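Local coordinates for protein 5-cytosine DNA methyltransferase (Entamoeba histolytica, PDB 3QV2) that probably methylates cytosine at its C5 position in tRNA or DNA, taking the methyl group from S-adenosyl-L-methionine, at residues A[18-23]-A[302-307]; A[25-30]-A[316-321]; A[44-49]-A[294-299]; A[160-163]-A[168-171]; A[233-238]-A[280-285]. One frame throughout, in Å; residues are numbered along the deposited sequence.

Contact 1: residues A[18-23]-A[302-307]; sequences SGIGGL and YQCLGN. With SAH (S-adenosyl-L-homocysteine), chain B.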
# COMPACT_ATOMS: atom_id res chain seq x y z
N SER A 18 10.09 -2.57 1.22
CA SER A 18 9.67 -1.45 2.07
C SER A 18 9.04 -0.28 1.32
O SER A 18 8.19 0.42 1.87
CB SER A 18 10.85 -0.96 2.91
OG SER A 18 12.01 -0.78 2.12
N GLY A 19 9.45 -0.06 0.08
CA GLY A 19 8.93 1.05 -0.70
C GLY A 19 9.13 2.39 0.00
O GLY A 19 10.26 2.78 0.27
N ILE A 20 8.03 3.08 0.30
CA ILE A 20 8.12 4.37 0.97
C ILE A 20 7.78 4.27 2.46
O ILE A 20 7.65 5.29 3.15
CB ILE A 20 7.20 5.43 0.31
CG1 ILE A 20 5.73 5.06 0.50
CG2 ILE A 20 7.54 5.58 -1.16
CD1 ILE A 20 4.77 6.06 -0.10
N GLY A 21 7.64 3.04 2.95
CA GLY A 21 7.41 2.81 4.37
C GLY A 21 5.95 2.77 4.77
O GLY A 21 5.60 3.18 5.88
N GLY A 22 5.10 2.27 3.89
CA GLY A 22 3.68 2.18 4.17
C GLY A 22 3.38 1.23 5.32
O GLY A 22 2.55 1.53 6.18
N LEU A 23 4.05 0.08 5.32
CA LEU A 23 3.83 -0.91 6.37
C LEU A 23 4.30 -0.40 7.73
O LEU A 23 3.64 -0.62 8.74
CB LEU A 23 4.55 -2.22 6.02
CG LEU A 23 4.16 -2.85 4.69
CD1 LEU A 23 4.96 -4.11 4.44
CD2 LEU A 23 2.67 -3.14 4.66
N TYR A 302 4.24 10.34 -7.57
CA TYR A 302 2.99 9.68 -7.95
C TYR A 302 3.19 8.18 -8.08
O TYR A 302 2.38 7.39 -7.60
CB TYR A 302 2.47 10.25 -9.27
CG TYR A 302 1.76 11.58 -9.14
CD1 TYR A 302 0.78 11.77 -8.18
CD2 TYR A 302 2.05 12.63 -9.99
CE1 TYR A 302 0.11 12.98 -8.06
CE2 TYR A 302 1.40 13.85 -9.88
CZ TYR A 302 0.43 14.01 -8.91
OH TYR A 302 -0.22 15.22 -8.80
N GLN A 303 4.28 7.79 -8.73
CA GLN A 303 4.58 6.38 -8.96
C GLN A 303 4.74 5.61 -7.65
O GLN A 303 4.17 4.53 -7.48
CB GLN A 303 5.84 6.24 -9.82
CG GLN A 303 5.70 6.83 -11.21
CD GLN A 303 7.03 6.90 -11.95
OE1 GLN A 303 8.04 6.38 -11.49
NE2 GLN A 303 7.02 7.56 -13.11
N CYS A 304 5.51 6.18 -6.73
CA CYS A 304 5.72 5.56 -5.42
C CYS A 304 4.41 5.48 -4.64
O CYS A 304 4.07 4.43 -4.10
CB CYS A 304 6.76 6.35 -4.62
SG CYS A 304 8.44 6.28 -5.30
N LEU A 305 3.68 6.59 -4.60
CA LEU A 305 2.41 6.64 -3.90
C LEU A 305 1.40 5.65 -4.48
O LEU A 305 0.68 4.97 -3.75
CB LEU A 305 1.84 8.06 -3.92
CG LEU A 305 2.58 9.08 -3.06
CD1 LEU A 305 2.23 10.50 -3.47
CD2 LEU A 305 2.28 8.84 -1.58
N GLY A 306 1.36 5.57 -5.81
CA GLY A 306 0.46 4.66 -6.49
C GLY A 306 0.75 3.21 -6.13
O GLY A 306 -0.14 2.37 -6.16
N ASN A 307 2.00 2.93 -5.78
CA ASN A 307 2.42 1.58 -5.42
C ASN A 307 2.38 1.31 -3.92
O ASN A 307 2.71 0.21 -3.47
CB ASN A 307 3.82 1.29 -5.97
CG ASN A 307 3.83 1.10 -7.47
OD1 ASN A 307 2.91 0.53 -8.04
ND2 ASN A 307 4.89 1.59 -8.12
N SAH B . 4.39 -1.23 0.42
CA SAH B . 5.44 -0.32 0.00
CB SAH B . 5.76 -0.50 -1.47
CG SAH B . 5.54 -1.86 -2.10
SD SAH B . 5.86 -2.01 -3.87
C SAH B . 5.01 1.10 0.30
O SAH B . 5.47 2.05 -0.40
OXT SAH B . 4.20 1.34 1.25
C5' SAH B . 7.03 -3.32 -4.15
C4' SAH B . 8.47 -3.04 -3.92
O4' SAH B . 9.16 -4.24 -3.93
C3' SAH B . 8.99 -2.22 -5.01
O3' SAH B . 9.32 -0.96 -4.53
C2' SAH B . 10.17 -2.88 -5.51
O2' SAH B . 11.22 -1.98 -5.57
C1' SAH B . 10.45 -3.93 -4.53
N9 SAH B . 11.13 -5.05 -5.13
C8 SAH B . 10.85 -5.73 -6.25
N7 SAH B . 11.78 -6.69 -6.38
C5 SAH B . 12.64 -6.60 -5.34
C6 SAH B . 13.78 -7.32 -4.97
N6 SAH B . 14.25 -8.42 -5.77
N1 SAH B . 14.42 -6.96 -3.84
C2 SAH B . 14.01 -5.94 -3.08
N3 SAH B . 12.92 -5.23 -3.42
C4 SAH B . 12.23 -5.54 -4.53

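Contact 2: residues A[25-30]-A[316-321]; sequences SSYERS and QLMEYL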
# COMPACT_ATOMS: atom_id res chain seq x y z
N SER A 25 4.58 2.85 8.56
CA SER A 25 3.65 3.92 8.89
C SER A 25 2.38 3.37 9.52
O SER A 25 1.88 3.89 10.52
CB SER A 25 3.30 4.73 7.64
OG SER A 25 4.45 5.33 7.08
N SER A 26 1.85 2.30 8.92
CA SER A 26 0.63 1.67 9.42
C SER A 26 0.79 1.23 10.87
O SER A 26 -0.09 1.47 11.70
CB SER A 26 0.26 0.47 8.55
OG SER A 26 0.02 0.87 7.21
N TYR A 27 1.91 0.57 11.17
CA TYR A 27 2.18 0.11 12.53
C TYR A 27 2.30 1.29 13.49
O TYR A 27 1.74 1.25 14.59
CB TYR A 27 3.47 -0.72 12.57
CG TYR A 27 3.81 -1.25 13.94
CD1 TYR A 27 3.34 -2.48 14.37
CD2 TYR A 27 4.59 -0.51 14.82
CE1 TYR A 27 3.64 -2.97 15.63
CE2 TYR A 27 4.89 -0.99 16.09
CZ TYR A 27 4.42 -2.22 16.48
OH TYR A 27 4.72 -2.70 17.73
N GLU A 28 3.02 2.32 13.08
CA GLU A 28 3.29 3.46 13.95
C GLU A 28 2.03 4.28 14.27
O GLU A 28 1.95 4.89 15.33
CB GLU A 28 4.37 4.36 13.34
CG GLU A 28 5.75 3.72 13.29
CD GLU A 28 6.82 4.66 12.77
OE1 GLU A 28 6.46 5.77 12.33
OE2 GLU A 28 8.01 4.29 12.80
N ARG A 29 1.06 4.28 13.36
CA ARG A 29 -0.17 5.03 13.59
C ARG A 29 -1.22 4.18 14.30
O ARG A 29 -2.21 4.71 14.81
CB ARG A 29 -0.74 5.58 12.27
CG ARG A 29 -1.37 4.53 11.37
CD ARG A 29 -2.25 5.17 10.30
NE ARG A 29 -3.38 5.88 10.90
CZ ARG A 29 -3.71 7.14 10.61
NH1 ARG A 29 -3.01 7.83 9.73
NH2 ARG A 29 -4.75 7.70 11.21
N SER A 30 -0.99 2.87 14.35
CA SER A 30 -1.92 1.96 15.01
C SER A 30 -1.87 2.13 16.53
O SER A 30 -1.04 2.88 17.05
CB SER A 30 -1.63 0.51 14.63
OG SER A 30 -0.48 0.03 15.31
N GLN A 316 -5.51 -1.11 11.29
CA GLN A 316 -6.53 -1.89 11.99
C GLN A 316 -6.25 -3.39 11.92
O GLN A 316 -6.46 -4.11 12.89
CB GLN A 316 -7.93 -1.59 11.42
CG GLN A 316 -8.41 -0.18 11.69
CD GLN A 316 -9.91 -0.03 11.51
OE1 GLN A 316 -10.64 -1.01 11.54
NE2 GLN A 316 -10.36 1.20 11.31
N LEU A 317 -5.77 -3.85 10.77
CA LEU A 317 -5.50 -5.27 10.57
C LEU A 317 -4.28 -5.73 11.38
O LEU A 317 -4.23 -6.86 11.85
CB LEU A 317 -5.31 -5.58 9.09
CG LEU A 317 -6.52 -5.24 8.21
CD1 LEU A 317 -6.25 -5.61 6.76
CD2 LEU A 317 -7.76 -5.95 8.72
N MET A 318 -3.30 -4.84 11.52
CA MET A 318 -2.12 -5.15 12.31
C MET A 318 -2.47 -5.26 13.79
O MET A 318 -1.97 -6.13 14.49
CB MET A 318 -1.03 -4.09 12.11
CG MET A 318 -0.32 -4.18 10.77
SD MET A 318 1.04 -3.00 10.65
CE MET A 318 1.82 -3.52 9.12
N GLU A 319 -3.35 -4.37 14.25
CA GLU A 319 -3.82 -4.41 15.63
C GLU A 319 -4.45 -5.77 15.93
O GLU A 319 -4.35 -6.28 17.05
CB GLU A 319 -4.82 -3.28 15.88
CG GLU A 319 -4.21 -1.89 15.81
CD GLU A 319 -5.26 -0.80 15.72
OE1 GLU A 319 -6.46 -1.12 15.69
OE2 GLU A 319 -4.87 0.39 15.68
N TYR A 320 -5.08 -6.35 14.92
CA TYR A 320 -5.65 -7.69 15.04
C TYR A 320 -4.54 -8.74 15.07
O TYR A 320 -4.50 -9.59 15.96
CB TYR A 320 -6.61 -7.96 13.88
CG TYR A 320 -7.20 -9.35 13.89
CD1 TYR A 320 -8.11 -9.74 14.86
CD2 TYR A 320 -6.86 -10.28 12.91
CE1 TYR A 320 -8.66 -11.01 14.87
CE2 TYR A 320 -7.40 -11.55 12.90
CZ TYR A 320 -8.30 -11.91 13.89
OH TYR A 320 -8.85 -13.17 13.88
N LEU A 321 -3.64 -8.66 14.09
CA LEU A 321 -2.51 -9.58 13.98
C LEU A 321 -1.72 -9.68 15.28
O LEU A 321 -1.23 -10.76 15.64
CB LEU A 321 -1.59 -9.15 12.85
CG LEU A 321 -0.25 -9.88 12.73
CD1 LEU A 321 -0.46 -11.36 12.41
CD2 LEU A 321 0.63 -9.23 11.67

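Contact 3: residues A[44-49]-A[294-299]; sequences NEIANK and DGLTDK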
# COMPACT_ATOMS: atom_id res chain seq x y z
N ASN A 44 14.73 -0.23 -5.05
CA ASN A 44 14.30 0.99 -5.74
C ASN A 44 14.94 2.23 -5.13
O ASN A 44 14.57 2.65 -4.03
CB ASN A 44 12.78 1.10 -5.72
CG ASN A 44 12.26 2.16 -6.68
OD1 ASN A 44 12.23 3.34 -6.35
ND2 ASN A 44 11.85 1.73 -7.87
N GLU A 45 15.90 2.81 -5.85
CA GLU A 45 16.65 3.96 -5.35
C GLU A 45 15.77 5.14 -4.97
O GLU A 45 15.97 5.77 -3.94
CB GLU A 45 17.72 4.39 -6.36
CG GLU A 45 18.80 3.34 -6.60
CD GLU A 45 19.95 3.88 -7.44
OE1 GLU A 45 19.94 5.08 -7.78
OE2 GLU A 45 20.86 3.09 -7.76
N ILE A 46 14.79 5.44 -5.82
CA ILE A 46 13.88 6.56 -5.58
C ILE A 46 13.03 6.31 -4.34
O ILE A 46 12.90 7.17 -3.47
CB ILE A 46 12.98 6.84 -6.80
CG1 ILE A 46 13.75 7.60 -7.87
CG2 ILE A 46 11.76 7.64 -6.38
CD1 ILE A 46 14.93 6.84 -8.45
N ALA A 47 12.45 5.11 -4.26
CA ALA A 47 11.63 4.74 -3.12
C ALA A 47 12.43 4.84 -1.82
O ALA A 47 11.95 5.40 -0.83
CB ALA A 47 11.08 3.33 -3.29
N ASN A 48 13.64 4.31 -1.84
CA ASN A 48 14.51 4.35 -0.67
C ASN A 48 14.81 5.78 -0.21
O ASN A 48 14.82 6.06 0.98
CB ASN A 48 15.82 3.61 -0.94
CG ASN A 48 15.61 2.16 -1.30
OD1 ASN A 48 14.56 1.58 -1.01
ND2 ASN A 48 16.61 1.55 -1.93
N LYS A 49 15.06 6.67 -1.17
CA LYS A 49 15.36 8.06 -0.85
C LYS A 49 14.23 8.70 -0.04
O LYS A 49 14.48 9.46 0.89
CB LYS A 49 15.64 8.87 -2.12
CG LYS A 49 17.12 9.00 -2.43
CD LYS A 49 17.42 8.71 -3.90
CE LYS A 49 16.71 9.69 -4.82
NZ LYS A 49 17.04 9.44 -6.25
N ASP A 294 13.62 16.57 -2.07
CA ASP A 294 14.29 17.48 -2.98
C ASP A 294 14.82 16.75 -4.21
O ASP A 294 15.56 15.77 -4.08
CB ASP A 294 15.42 18.22 -2.27
CG ASP A 294 15.83 19.49 -2.98
OD1 ASP A 294 14.99 20.05 -3.73
OD2 ASP A 294 16.98 19.94 -2.80
N GLY A 295 14.44 17.22 -5.39
CA GLY A 295 14.91 16.65 -6.64
C GLY A 295 13.90 15.75 -7.32
O GLY A 295 13.89 15.63 -8.54
N LEU A 296 13.04 15.13 -6.52
CA LEU A 296 12.03 14.21 -7.05
C LEU A 296 10.86 14.95 -7.69
O LEU A 296 10.23 15.81 -7.07
CB LEU A 296 11.52 13.28 -5.94
CG LEU A 296 12.53 12.29 -5.36
CD1 LEU A 296 11.90 11.45 -4.27
CD2 LEU A 296 13.11 11.41 -6.46
N THR A 297 10.56 14.62 -8.94
CA THR A 297 9.44 15.21 -9.66
C THR A 297 8.11 14.63 -9.17
O THR A 297 8.09 13.64 -8.45
CB THR A 297 9.55 14.98 -11.18
OG1 THR A 297 9.61 13.57 -11.45
CG2 THR A 297 10.81 15.64 -11.73
N ASP A 298 7.01 15.27 -9.57
CA ASP A 298 5.69 14.80 -9.19
C ASP A 298 5.44 13.38 -9.71
O ASP A 298 4.87 12.55 -9.01
CB ASP A 298 4.60 15.75 -9.69
CG ASP A 298 4.58 17.06 -8.94
OD1 ASP A 298 5.23 17.15 -7.87
OD2 ASP A 298 3.92 18.01 -9.41
N LYS A 299 5.87 13.12 -10.94
CA LYS A 299 5.74 11.80 -11.53
C LYS A 299 6.35 10.72 -10.64
O LYS A 299 5.71 9.72 -10.33
CB LYS A 299 6.39 11.76 -12.92
CG LYS A 299 5.68 12.62 -13.95
CD LYS A 299 4.24 12.17 -14.15
CE LYS A 299 3.49 13.10 -15.09
NZ LYS A 299 4.10 13.14 -16.45

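Contact 4: residues A[160-163]-A[168-171]; sequences SPID and NSRT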
# COMPACT_ATOMS: atom_id res chain seq x y z
N SER A 160 -11.57 -2.71 1.53
CA SER A 160 -11.22 -1.41 0.97
C SER A 160 -11.33 -0.33 2.04
O SER A 160 -12.08 -0.48 3.00
CB SER A 160 -12.16 -1.09 -0.21
OG SER A 160 -11.85 0.16 -0.79
N PRO A 161 -10.57 0.76 1.88
CA PRO A 161 -10.60 1.87 2.84
C PRO A 161 -12.00 2.42 3.08
O PRO A 161 -12.29 2.88 4.18
CB PRO A 161 -9.72 2.93 2.18
CG PRO A 161 -8.77 2.15 1.34
CD PRO A 161 -9.56 0.98 0.83
N ILE A 162 -12.86 2.36 2.07
CA ILE A 162 -14.22 2.85 2.21
C ILE A 162 -14.99 2.05 3.25
O ILE A 162 -15.95 2.54 3.85
CB ILE A 162 -14.99 2.81 0.87
CG1 ILE A 162 -15.19 1.36 0.42
CG2 ILE A 162 -14.26 3.62 -0.19
CD1 ILE A 162 -16.13 1.21 -0.76
N ASP A 163 -14.56 0.81 3.47
CA ASP A 163 -15.20 -0.07 4.43
C ASP A 163 -15.06 0.46 5.86
O ASP A 163 -15.90 0.17 6.72
CB ASP A 163 -14.65 -1.49 4.33
CG ASP A 163 -14.94 -2.13 2.98
OD1 ASP A 163 -15.92 -1.71 2.33
OD2 ASP A 163 -14.21 -3.06 2.59
N ASN A 168 -11.87 6.55 -0.24
CA ASN A 168 -10.98 6.09 -1.30
C ASN A 168 -11.11 4.59 -1.54
O ASN A 168 -10.99 3.79 -0.61
CB ASN A 168 -9.53 6.44 -0.98
CG ASN A 168 -8.56 5.94 -2.04
OD1 ASN A 168 -7.90 4.92 -1.85
ND2 ASN A 168 -8.49 6.65 -3.16
N SER A 169 -11.35 4.22 -2.79
CA SER A 169 -11.48 2.81 -3.15
C SER A 169 -10.13 2.21 -3.50
O SER A 169 -9.54 2.54 -4.52
CB SER A 169 -12.45 2.65 -4.32
OG SER A 169 -13.76 3.03 -3.95
N ARG A 170 -9.65 1.32 -2.64
CA ARG A 170 -8.41 0.60 -2.90
C ARG A 170 -8.50 -0.82 -2.37
O ARG A 170 -7.85 -1.18 -1.39
CB ARG A 170 -7.22 1.33 -2.27
CG ARG A 170 -5.86 0.81 -2.74
CD ARG A 170 -4.72 1.59 -2.11
NE ARG A 170 -3.42 1.15 -2.63
CZ ARG A 170 -2.82 1.69 -3.68
NH1 ARG A 170 -3.39 2.70 -4.33
NH2 ARG A 170 -1.64 1.24 -4.08
N THR A 171 -9.33 -1.63 -3.02
CA THR A 171 -9.54 -3.01 -2.62
C THR A 171 -8.23 -3.80 -2.68
O THR A 171 -7.63 -3.95 -3.74
CB THR A 171 -10.59 -3.70 -3.50
OG1 THR A 171 -11.81 -2.95 -3.48
CG2 THR A 171 -10.86 -5.12 -3.02
O HOH W 1 -13.37 -0.08 -3.05

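Contact 5: residues A[233-238]-A[280-285]; sequences CCFTKS and KKIHGF. With SO4 (sulfate ion), chain E.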
# COMPACT_ATOMS: atom_id res chain seq x y z
N CYS A 233 -11.27 7.33 -6.62
CA CYS A 233 -10.86 6.05 -7.19
C CYS A 233 -9.45 5.67 -6.75
O CYS A 233 -8.72 6.48 -6.19
CB CYS A 233 -10.96 6.07 -8.71
SG CYS A 233 -12.65 6.01 -9.35
N CYS A 234 -9.09 4.41 -7.00
CA CYS A 234 -7.77 3.92 -6.64
C CYS A 234 -6.67 4.69 -7.37
O CYS A 234 -6.66 4.76 -8.60
CB CYS A 234 -7.65 2.43 -6.96
SG CYS A 234 -6.04 1.70 -6.59
N PHE A 235 -5.75 5.26 -6.61
CA PHE A 235 -4.58 5.92 -7.19
C PHE A 235 -3.53 4.88 -7.54
O PHE A 235 -3.11 4.10 -6.69
CB PHE A 235 -3.99 6.94 -6.21
CG PHE A 235 -4.86 8.16 -5.99
CD1 PHE A 235 -4.91 9.17 -6.93
CD2 PHE A 235 -5.60 8.29 -4.83
CE1 PHE A 235 -5.69 10.29 -6.73
CE2 PHE A 235 -6.38 9.41 -4.62
CZ PHE A 235 -6.43 10.41 -5.57
N THR A 236 -3.12 4.86 -8.80
CA THR A 236 -2.10 3.91 -9.25
C THR A 236 -0.82 4.62 -9.69
O THR A 236 -0.74 5.85 -9.70
CB THR A 236 -2.60 3.01 -10.39
OG1 THR A 236 -2.69 3.77 -11.60
CG2 THR A 236 -3.96 2.42 -10.05
N LYS A 237 0.17 3.82 -10.07
CA LYS A 237 1.50 4.32 -10.40
C LYS A 237 1.52 5.41 -11.47
O LYS A 237 2.25 6.39 -11.35
CB LYS A 237 2.39 3.15 -10.84
CG LYS A 237 3.86 3.48 -10.97
CD LYS A 237 4.67 2.22 -11.25
CE LYS A 237 6.17 2.48 -11.18
NZ LYS A 237 6.95 1.22 -11.35
N SER A 238 0.71 5.24 -12.51
CA SER A 238 0.76 6.14 -13.66
C SER A 238 -0.22 7.30 -13.59
O SER A 238 -0.60 7.87 -14.62
CB SER A 238 0.54 5.35 -14.95
OG SER A 238 1.55 4.37 -15.14
N LYS A 280 -0.93 11.29 -0.39
CA LYS A 280 -0.21 10.89 0.81
C LYS A 280 -1.11 10.95 2.04
O LYS A 280 -1.07 10.06 2.89
CB LYS A 280 1.03 11.78 1.00
CG LYS A 280 1.94 11.37 2.15
CD LYS A 280 1.53 12.03 3.45
CE LYS A 280 1.57 13.54 3.34
NZ LYS A 280 1.38 14.19 4.66
N LYS A 281 -1.92 12.00 2.13
CA LYS A 281 -2.86 12.15 3.23
C LYS A 281 -4.01 11.14 3.14
O LYS A 281 -4.46 10.61 4.15
CB LYS A 281 -3.39 13.58 3.30
CG LYS A 281 -2.40 14.58 3.88
CD LYS A 281 -2.98 15.98 3.92
CE LYS A 281 -3.10 16.58 2.53
NZ LYS A 281 -3.58 17.98 2.56
N ILE A 282 -4.48 10.89 1.92
CA ILE A 282 -5.56 9.94 1.71
C ILE A 282 -5.14 8.52 2.08
O ILE A 282 -5.94 7.73 2.58
CB ILE A 282 -6.07 9.97 0.26
CG1 ILE A 282 -6.69 11.34 -0.06
CG2 ILE A 282 -7.09 8.87 0.03
CD1 ILE A 282 -7.24 11.45 -1.47
N HIS A 283 -3.87 8.20 1.84
CA HIS A 283 -3.34 6.88 2.16
C HIS A 283 -3.00 6.75 3.65
O HIS A 283 -2.61 5.68 4.11
CB HIS A 283 -2.11 6.56 1.30
CG HIS A 283 -2.45 6.21 -0.12
ND1 HIS A 283 -1.56 5.59 -0.97
CD2 HIS A 283 -3.58 6.40 -0.84
CE1 HIS A 283 -2.12 5.41 -2.14
NE2 HIS A 283 -3.35 5.90 -2.09
N GLY A 284 -3.14 7.85 4.38
CA GLY A 284 -3.02 7.82 5.83
C GLY A 284 -1.62 7.89 6.39
O GLY A 284 -1.37 7.42 7.50
N PHE A 285 -0.69 8.47 5.63
CA PHE A 285 0.66 8.70 6.15
C PHE A 285 0.63 9.87 7.13
O PHE A 285 -0.26 10.72 7.06
CB PHE A 285 1.65 8.96 5.02
CG PHE A 285 1.93 7.76 4.17
CD1 PHE A 285 3.10 7.03 4.32
CD2 PHE A 285 1.01 7.35 3.21
CE1 PHE A 285 3.35 5.92 3.54
CE2 PHE A 285 1.27 6.24 2.42
CZ PHE A 285 2.43 5.53 2.59
S SO4 E . -1.14 19.95 5.11
O1 SO4 E . -0.90 20.07 3.68
O2 SO4 E . -2.44 19.30 5.32
O3 SO4 E . -0.05 19.17 5.72
O4 SO4 E . -1.13 21.26 5.77
O HOH W 2 -5.39 4.74 -3.59

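Contact 1: residues A[18-23]-A[302-307]
The glycine-rich loop that follows strand 11-16 holds the amino-acid end of the cofactor product, and its Ile20 is wedged between that ligand and Cys304 and Leu305 of helix 298-306. Ile20 CG2 meets Cys304 CB at 3.6 Å, while CD1, at the end of the other branch, comes to 4.0 Å from Leu305 CD2. The side chains of Ile20 and Leu305 run across each other at about a right angle. With chi1 at 66°, Ile20 CG1 lies between its backbone N and carbonyl carbon, and there it packs against SAH O at 3.2 Å. The backbone of the same residue grips this oxygen: Ile20 N donates to SAH O over 2.8 Å in an almost straight bond (179°). The other carboxylate oxygen, OXT, receives a weaker and strongly bent bond from Gly22 N at 2.9 Å, at the start of helix 22-29. Asn307 O lies 3.7 Å from SAH CB, roughly across it from Gly19 CA. Asp42, Asn63, Leu64 and Ser83 add further hydrogen bonds to the ligand. The sequence Ser-Gly-Ile-Gly-Gly between strand and helix is the first conserved motif of C5-methyltransferases, which binds the cofactor, set in a Rossmann-like fold.

Contact 2: residues A[25-30]-A[316-321]
Helix 22-29, with the residue just after it, and helix 311-321 approach closely along this contact, with CA atoms 6.8 Å apart at Tyr27 and Met318 and 6.7 Å apart at Ser30 and Glu319. Met318 bridges the gap with an extended side chain (chi2 -175°), which carries its sulfur to the backbone of the other helix. Met318 SD sits 3.7 Å from Tyr27 N and 3.8 Å from Tyr27 CB, and touches Ser26 CB more loosely. Relative to the Tyr27 ring the sulfur is at the edge, near the ring plane. The hydroxyls of these neighbours are engaged on their own side, Ser26 OG with Gly22 O and Tyr27 OH with Ile34 O. In the Rossmann-like methyltransferase fold the first helix after the glycine-rich loop here gains a partner from the C-terminal part of the chain, and Phe127 of strand 125-130 packs on Met318 from the sheet. Further along, Glu319 reaches the end of helix 22-29. Its CG is 3.7 Å from Ser30 CB, and its OE2 rests 3.4 Å from the same Ser30 CB while accepting a hydrogen bond from Ser31 N. Ser30 OG turns back to bond Tyr27 O at 2.6 Å, tilted 23° from the carbonyl plane. Ser30 N reaches that oxygen from the same face, so two donors hold the last turn closed.

Contact 3: residues A[44-49]-A[294-299]
Apolar packing between Ile46 and Leu296 makes up most of this small contact. Leu296 points across at helix 45-55 and offers one methyl, CD2, which lies 4.0 Å from Ile46 CG2 and 4.1 Å from Ile46 CG1. The methyl therefore rests against both branches, and the two side chains lie alongside, running in opposing senses. Lys49, exposed to solvent, lends a looser touch through its aliphatic part, with its CE 4.3 Å from Leu296 CD2.

Polar interactions do not cross between the segments; they shape each one at the start of its helix. Asn44 is the N-cap of helix 45-55. Its OD1 accepts from Ala47 N at 2.7 Å, in the carbonyl plane and at an N-H...O angle of 161°. The torsion that swings this amide back over the first turn places CG opposite the backbone N (chi1 -167°). Asn44 N in turn bonds Asp42 OD1, an atom that also binds the cofactor product, and Asn44 itself touches that ligand. On the other segment Thr297 is the N-cap of helix 298-306, and Thr297 N is met by the Gln300 side chain.

Helix 45-55 is the helix after the second strand of the Rossmann-like fold, 36-41, an outermost strand of the main sheet. The contact joins it to the lead-in to helix 298-306, which runs on to bring Cys304 SG within 3.7 Å of Ile46 CG2.

Contact 4: residues A[160-163]-A[168-171]
The ring of Pro161 has the carbonyl oxygen of Asn168 lying over it, 3.2 Å from Pro161 CB and only slightly farther from CG and CD. Beside it, Arg170 CB meets Pro161 CD at 3.9 Å, and the two side chains pass at a slant before Arg170 runs off in an extended chain. Its guanidinium group is held by two backbone carbonyls, Phe235 O at NH1 and Gly306 O at NH2. The carboxylate of Asp163 is approached from above its plane: Ser160 N donates to Asp163 OD2 at 2.9 Å, 53° out of that plane, while Asp163 N returns a bond to Ser160 O, so two bonds tie Ser160 to Asp163 across the turn.

The two segments are the ends of the link between antiparallel strands 153-159 and 172-178. Segment 168-171, Asn-Ser-Arg-Thr, appears to correspond to motif VIII of C5-methyltransferases, consistent with Arg170 lying about 7 Å, side chain to side chain, from Cys86, the predicted active-site residue.

A single direct hydrogen bond joins the ends. Arg170 N donates to Ser160 OG over 3.1 Å at 149°, the hydroxyl being swung opposite its own backbone N (chi1 -180°). Water 1 lies 2.7 Å from the same Ser160 OG and 3.3 Å from Thr171 OG1, forming a second bridge. Ile162 packs CG2 against Asn168 O at 3.3 Å.

Contact 5: residues A[233-238]-A[280-285]
Ile282 CD1 approaches the Phe235 ring obliquely, 3.9 Å from Phe235 CE2, with the two side chains crossing at about a right angle. His283 also comes in obliquely to the same ring, its NE2 4.3 Å from Phe235 CD2. A buried polar link accompanies this packing: water 2 accepts from Phe235 N at 3.1 Å and is hydrogen-bonded to His283 NE2 at 2.8 Å. The other imidazole nitrogen, ND1, pairs with Ser308 OG, so both nitrogens of His283 have partners, which restrains the rotation of the ring. Cys233 O sits 3.8 Å above one face of the Phe235 ring, displaced toward the rim, and Tyr239 meets that ring edge-to-face.

Helix 276-282 and the His-Gly-Phe turn after it appear to correspond to motif IX of C5-methyltransferases. The turn is a Schellman motif: Gly284 leaves the helix with a positive phi of 83°, Phe285 N bonds back to Lys280 O at 3.2 Å, and Gly284 N bonds to Lys281 O at 3.1 Å. Farther out, the backbone of Thr236 pairs with that of Thr246. On another side of the helix Lys281 NZ forms a salt bridge with Asp201 and bonds O2 of a sulfate ion, probably from the crystallisation liquor, at 3.3 Å.

In the fold
From the N terminus, the chain leaves strand 11-16 and at once enters the two longest loops. Contact 1 joins the glycine-rich loop to helix 298-306, and contact 2 joins helix 22-29 to helix 311-321; their segments alternate, so the two cross. Contact 3, from helix 45-55 to the start of helix 298-306, is nested inside both. Within all three, contact 4 closes the short link between strands 153-159 and 172-178, and contact 5 follows it in series, joining a later loop to helix 276-282. Arg170 ties contact 4 to contacts 1 and 5, and Arg29 NH1 with Gly284 O joins contact 2 to contact 5. Thus the C-terminal helices are bound back to the N-terminal part of the fold.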